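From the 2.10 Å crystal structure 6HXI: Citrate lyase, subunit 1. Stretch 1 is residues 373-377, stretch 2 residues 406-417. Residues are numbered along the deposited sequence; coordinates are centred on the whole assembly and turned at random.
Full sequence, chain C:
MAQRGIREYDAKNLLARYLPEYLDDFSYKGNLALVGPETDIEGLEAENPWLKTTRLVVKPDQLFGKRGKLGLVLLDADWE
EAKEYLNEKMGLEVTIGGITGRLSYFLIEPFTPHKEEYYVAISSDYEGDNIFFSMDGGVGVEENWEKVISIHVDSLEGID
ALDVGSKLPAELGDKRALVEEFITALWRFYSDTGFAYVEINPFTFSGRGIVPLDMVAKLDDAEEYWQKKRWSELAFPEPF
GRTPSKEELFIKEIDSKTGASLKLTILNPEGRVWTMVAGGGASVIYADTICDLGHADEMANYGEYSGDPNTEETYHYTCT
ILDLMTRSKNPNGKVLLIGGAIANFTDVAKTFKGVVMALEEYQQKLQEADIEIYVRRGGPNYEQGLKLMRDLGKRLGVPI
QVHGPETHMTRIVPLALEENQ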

ATOM      1  N   ILE C 373      19.768  57.034  13.531  1.00 67.83           N
ATOM      2  CA  ILE C 373      18.737  56.145  14.072  1.00 64.55           C
ATOM      3  C   ILE C 373      18.943  55.908  15.568  1.00 66.09           C
ATOM      4  O   ILE C 373      20.058  55.609  15.987  1.00 67.41           O
ATOM      5  CB  ILE C 373      18.639  54.828  13.237  1.00 66.52           C
ATOM      6  CG1 ILE C 373      18.252  55.122  11.773  1.00 67.76           C
ATOM      7  CG2 ILE C 373      17.668  53.818  13.855  1.00 64.93           C
ATOM      8  CD1 ILE C 373      19.108  54.453  10.748  1.00 75.07           C
ATOM      9  N   TYR C 374      17.868  56.062  16.366  1.00 59.32           N
ATOM     10  CA  TYR C 374      17.872  55.856  17.820  1.00 57.36           C
ATOM     11  C   TYR C 374      16.777  54.838  18.169  1.00 56.58           C
ATOM     12  O   TYR C 374      15.610  55.034  17.820  1.00 55.12           O
ATOM     13  CB  TYR C 374      17.680  57.186  18.580  1.00 59.33           C
ATOM     14  CG  TYR C 374      18.777  58.197  18.324  1.00 64.33           C
ATOM     15  CD1 TYR C 374      18.800  58.957  17.154  1.00 67.21           C
ATOM     16  CD2 TYR C 374      19.788  58.408  19.258  1.00 67.12           C
ATOM     17  CE1 TYR C 374      19.824  59.875  16.904  1.00 69.43           C
ATOM     18  CE2 TYR C 374      20.809  59.333  19.024  1.00 70.33           C
ATOM     19  CZ  TYR C 374      20.819  60.066  17.848  1.00 79.21           C
ATOM     20  OH  TYR C 374      21.824  60.978  17.628  1.00 86.01           O
ATOM     21  N   VAL C 375      17.175  53.724  18.806  1.00 50.42           N
ATOM     22  CA  VAL C 375      16.301  52.610  19.178  1.00 47.62           C
ATOM     23  C   VAL C 375      16.257  52.361  20.699  1.00 51.55           C
ATOM     24  O   VAL C 375      17.306  52.336  21.326  1.00 51.83           O
ATOM     25  CB  VAL C 375      16.721  51.312  18.434  1.00 50.46           C
ATOM     26  CG1 VAL C 375      15.694  50.194  18.645  1.00 48.46           C
ATOM     27  CG2 VAL C 375      16.969  51.567  16.945  1.00 50.39           C
ATOM     28  N   ARG C 376      15.047  52.152  21.265  1.00 47.33           N
ATOM     29  CA  ARG C 376      14.800  51.759  22.658  1.00 47.06           C
ATOM     30  C   ARG C 376      13.625  50.782  22.629  1.00 52.64           C
ATOM     31  O   ARG C 376      12.500  51.182  22.342  1.00 53.65           O
ATOM     32  CB  ARG C 376      14.497  52.940  23.597  1.00 42.85           C
ATOM     33  CG  ARG C 376      14.464  52.546  25.091  1.00 43.30           C
ATOM     34  CD  ARG C 376      13.118  51.990  25.567  1.00 48.48           C
ATOM     35  NE  ARG C 376      13.122  51.633  26.991  1.00 59.49           N
ATOM     36  CZ  ARG C 376      12.056  51.218  27.673  1.00 65.35           C
ATOM     37  NH1 ARG C 376      10.876  51.103  27.072  1.00 48.75           N
ATOM     38  NH2 ARG C 376      12.156  50.937  28.965  1.00 51.26           N
ATOM     39  N   ARG C 377      13.880  49.517  22.935  1.00 48.17           N
ATOM     40  CA  ARG C 377      12.826  48.524  22.906  1.00 46.59           C
ATOM     41  C   ARG C 377      13.030  47.380  23.882  1.00 49.75           C
ATOM     42  O   ARG C 377      14.151  46.969  24.151  1.00 47.41           O
ATOM     43  CB  ARG C 377      12.638  48.005  21.461  1.00 47.15           C
ATOM     44  CG  ARG C 377      11.359  47.215  21.189  1.00 48.66           C
ATOM     45  CD  ARG C 377      10.079  48.024  21.252  1.00 50.39           C
ATOM     46  NE  ARG C 377       8.971  47.264  20.665  1.00 47.99           N
ATOM     47  CZ  ARG C 377       7.739  47.219  21.154  1.00 50.21           C
ATOM     48  NH1 ARG C 377       7.419  47.921  22.232  1.00 36.67           N
ATOM     49  NH2 ARG C 377       6.806  46.504  20.545  1.00 40.86           N
ATOM     50  N   GLU C 406      16.728  48.675  30.174  1.00 59.99           N
ATOM     51  CA  GLU C 406      17.605  49.310  31.174  1.00 61.56           C
ATOM     52  C   GLU C 406      17.601  50.852  31.058  1.00 67.11           C
ATOM     53  O   GLU C 406      17.816  51.561  32.048  1.00 68.09           O
ATOM     54  CB  GLU C 406      19.038  48.726  31.108  1.00 63.79           C
ATOM     55  CG  GLU C 406      19.873  49.123  29.887  1.00 76.29           C
ATOM     56  CD  GLU C 406      19.480  48.589  28.516  1.00 89.07           C
ATOM     57  OE1 GLU C 406      19.872  49.216  27.504  1.00 67.43           O
ATOM     58  OE2 GLU C 406      18.795  47.543  28.450  1.00 81.18           O
ATOM     59  N   THR C 407      17.357  51.357  29.836  1.00 63.80           N
ATOM     60  CA  THR C 407      17.262  52.779  29.509  1.00 64.02           C
ATOM     61  C   THR C 407      15.800  53.160  29.693  1.00 68.06           C
ATOM     62  O   THR C 407      14.900  52.398  29.298  1.00 65.28           O
ATOM     63  CB  THR C 407      17.700  53.002  28.047  1.00 65.46           C
ATOM     64  OG1 THR C 407      19.016  52.492  27.870  1.00 68.19           O
ATOM     65  CG2 THR C 407      17.647  54.453  27.625  1.00 61.79           C
ATOM     66  N   HIS C 408      15.569  54.343  30.282  1.00 66.65           N
ATOM     67  CA  HIS C 408      14.238  54.903  30.494  1.00 66.43           C
ATOM     68  C   HIS C 408      13.576  55.093  29.115  1.00 63.18           C
ATOM     69  O   HIS C 408      14.233  55.533  28.173  1.00 61.99           O
ATOM     70  CB  HIS C 408      14.346  56.209  31.309  1.00 70.78           C
ATOM     71  CG  HIS C 408      13.095  57.023  31.369  1.00 76.10           C
ATOM     72  ND1 HIS C 408      11.862  56.446  31.647  1.00 78.09           N
ATOM     73  CD2 HIS C 408      12.926  58.356  31.199  1.00 80.53           C
ATOM     74  CE1 HIS C 408      10.983  57.436  31.611  1.00 78.50           C
ATOM     75  NE2 HIS C 408      11.579  58.610  31.366  1.00 80.28           N
ATOM     76  N   MET C 409      12.314  54.690  28.986  1.00 57.51           N
ATOM     77  CA  MET C 409      11.568  54.686  27.712  1.00 56.63           C
ATOM     78  C   MET C 409      11.842  55.879  26.782  1.00 63.59           C
ATOM     79  O   MET C 409      12.230  55.685  25.628  1.00 62.82           O
ATOM     80  CB  MET C 409      10.055  54.532  27.933  1.00 57.17           C
ATOM     81  CG  MET C 409       9.299  54.219  26.651  1.00 58.76           C
ATOM     82  SD  MET C 409       7.516  54.121  26.872  1.00 60.79           S
ATOM     83  CE  MET C 409       7.073  55.836  26.839  1.00 57.89           C
ATOM     84  N   THR C 410      11.681  57.093  27.296  1.00 63.37           N
ATOM     85  CA  THR C 410      11.790  58.301  26.491  1.00 64.72           C
ATOM     86  C   THR C 410      13.184  58.975  26.536  1.00 68.08           C
ATOM     87  O   THR C 410      13.311  60.113  26.067  1.00 68.53           O
ATOM     88  CB  THR C 410      10.637  59.246  26.874  1.00 81.28           C
ATOM     89  OG1 THR C 410      10.602  60.326  25.950  1.00 89.42           O
ATOM     90  CG2 THR C 410      10.723  59.757  28.308  1.00 81.86           C
ATOM     91  N   ARG C 411      14.223  58.257  27.029  1.00 62.76           N
ATOM     92  CA  ARG C 411      15.580  58.792  27.129  1.00 64.15           C
ATOM     93  C   ARG C 411      16.254  59.018  25.761  1.00 66.75           C
ATOM     94  O   ARG C 411      17.155  59.854  25.664  1.00 67.23           O
ATOM     95  CB  ARG C 411      16.454  57.930  28.051  1.00 66.10           C
ATOM     96  CG  ARG C 411      17.468  58.730  28.870  1.00 82.90           C
ATOM     97  CD  ARG C 411      18.501  57.834  29.540  1.00105.55           C
ATOM     98  NE  ARG C 411      17.939  57.024  30.631  1.00119.83           N
ATOM     99  CZ  ARG C 411      18.536  55.963  31.170  1.00130.86           C
ATOM    100  NH1 ARG C 411      19.719  55.559  30.723  1.00122.47           N
ATOM    101  NH2 ARG C 411      17.951  55.295  32.157  1.00106.34           N
ATOM    102  N   ILE C 412      15.803  58.298  24.700  1.00 60.18           N
ATOM    103  CA  ILE C 412      16.361  58.452  23.345  1.00 59.19           C
ATOM    104  C   ILE C 412      15.939  59.787  22.696  1.00 64.93           C
ATOM    105  O   ILE C 412      16.573  60.216  21.732  1.00 64.83           O
ATOM    106  CB  ILE C 412      16.112  57.237  22.407  1.00 59.37           C
ATOM    107  CG1 ILE C 412      14.598  56.888  22.263  1.00 57.41           C
ATOM    108  CG2 ILE C 412      16.951  56.026  22.845  1.00 57.42           C
ATOM    109  CD1 ILE C 412      14.210  56.365  20.879  1.00 52.27           C
ATOM    110  N   VAL C 413      14.884  60.440  23.231  1.00 62.49           N
ATOM    111  CA  VAL C 413      14.402  61.731  22.730  1.00 63.85           C
ATOM    112  C   VAL C 413      15.424  62.849  23.050  1.00 69.13           C
ATOM    113  O   VAL C 413      15.940  63.426  22.089  1.00 68.97           O
ATOM    114  CB  VAL C 413      12.946  62.071  23.157  1.00 67.39           C
ATOM    115  CG1 VAL C 413      12.550  63.483  22.730  1.00 68.57           C
ATOM    116  CG2 VAL C 413      11.970  61.052  22.590  1.00 65.40           C
ATOM    117  N   PRO C 414      15.791  63.144  24.332  1.00 66.81           N
ATOM    118  CA  PRO C 414      16.802  64.194  24.579  1.00 69.48           C
ATOM    119  C   PRO C 414      18.182  63.848  24.017  1.00 74.30           C
ATOM    120  O   PRO C 414      18.882  64.739  23.553  1.00 74.71           O
ATOM    121  CB  PRO C 414      16.835  64.308  26.105  1.00 71.79           C
ATOM    122  CG  PRO C 414      15.557  63.691  26.569  1.00 73.98           C
ATOM    123  CD  PRO C 414      15.314  62.583  25.610  1.00 67.24           C
ATOM    124  N   LEU C 415      18.538  62.548  24.005  1.00 71.24           N
ATOM    125  CA  LEU C 415      19.794  61.999  23.463  1.00 72.49           C
ATOM    126  C   LEU C 415      19.966  62.333  21.960  1.00 77.28           C
ATOM    127  O   LEU C 415      21.094  62.512  21.485  1.00 78.49           O
ATOM    128  CB  LEU C 415      19.801  60.460  23.673  1.00 70.36           C
ATOM    129  CG  LEU C 415      20.977  59.823  24.462  1.00 75.39           C
ATOM    130  CD1 LEU C 415      21.114  60.390  25.891  1.00 76.22           C
ATOM    131  CD2 LEU C 415      20.806  58.310  24.543  1.00 74.88           C
ATOM    132  N   ALA C 416      18.839  62.435  21.237  1.00 72.28           N
ATOM    133  CA  ALA C 416      18.794  62.733  19.806  1.00 73.04           C
ATOM    134  C   ALA C 416      18.566  64.218  19.472  1.00 80.42           C
ATOM    135  O   ALA C 416      19.074  64.693  18.452  1.00 81.59           O
ATOM    136  CB  ALA C 416      17.714  61.892  19.152  1.00 71.36           C
ATOM    137  N   LEU C 417      17.783  64.935  20.303  1.00 77.90           N
ATOM    138  CA  LEU C 417      17.415  66.333  20.071  1.00 80.01           C
ATOM    139  C   LEU C 417      18.275  67.367  20.798  1.00 89.35           C
ATOM    140  O   LEU C 417      18.290  68.528  20.371  1.00 90.15           O
ATOM    141  CB  LEU C 417      15.924  66.565  20.385  1.00 78.66           C
ATOM    142  CG  LEU C 417      14.918  65.675  19.634  1.00 80.76           C
ATOM    143  CD1 LEU C 417      13.492  66.016  20.006  1.00 79.99           C
ATOM    144  CD2 LEU C 417      15.099  65.779  18.143  1.00 83.06           C
TER

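Strand 373-376 packs against the segment 406-417, which ends in a helix running nearly antiparallel to the strand. The two axes make an angle of 165° and approach to 9.1 Å. The strand alternates in the usual way. Tyr374 and Arg376 point their CA-to-CB bonds toward the other stretch, while Val375 points away. The contact therefore rests on two strand side chains, one aromatic and one charged.

Tyr374 sits opposite the helix. Its chi1 is m (-61°) and its chi2 is 79°, so the ring stands roughly perpendicular to the CA-CB-CG plane. This presents one face to Ala416. The CB of Ala416 lies 3.6 Å from the centroid of the Tyr374 ring and only 9° off the ring normal, a CH-pi contact almost directly over the face. The closest atom pair is CE1 of Tyr374 and CB of Ala416, at 3.7 Å. Ala416 has no side-chain atom beyond CB, and that methyl is the group over the ring. The carbonyl O of Leu415 is also near, 4.0 Å from CE2 of Tyr374. At the far end of the ring, the OH of Tyr374 is hydrogen-bonded to a residue flanking the stretches.

Ile412 fills the space between the two strand side chains. Its CA-to-CB bond points toward the strand, with chi1 p (56°) and chi2 at 146°, between wells. The side chain spreads along the strand: CD1 of Ile412 lies 3.6 Å from O of Tyr374, and CG2 of Ile412 lies 4.0 Å from CB of Arg376. The CB atoms of Tyr374 and Ile412 are 4.1 Å apart. The CB-CB and CG2-CB approaches are apolar, while CD1 of Ile412 rests against a backbone carbonyl oxygen.

Arg376 reaches over Thr407 and Met409. Its chi1 is t (-171°), chi2 is m (-85°) and chi3 is t (-180°). The bend at chi2 is followed by an extended end, which carries the guanidinium to the backbone of Thr407. There NE of Arg376 donates to O of Thr407 at 3.0 Å, and NH2 of Arg376 donates to the same O of Thr407 at 3.1 Å. One carbonyl thus receives a forked pair of hydrogen bonds, and it lies near the guanidinium plane, at the edge. The N-H...O angles, 144° and 138°, are bent, as expected when two donors share one acceptor. Met409 packs over a guanidinium face, its CA 3.5 Å from NE of Arg376. Both NH1 and NH2 of Arg376 also hydrogen-bond elsewhere in the structure, which helps satisfy this buried charged group.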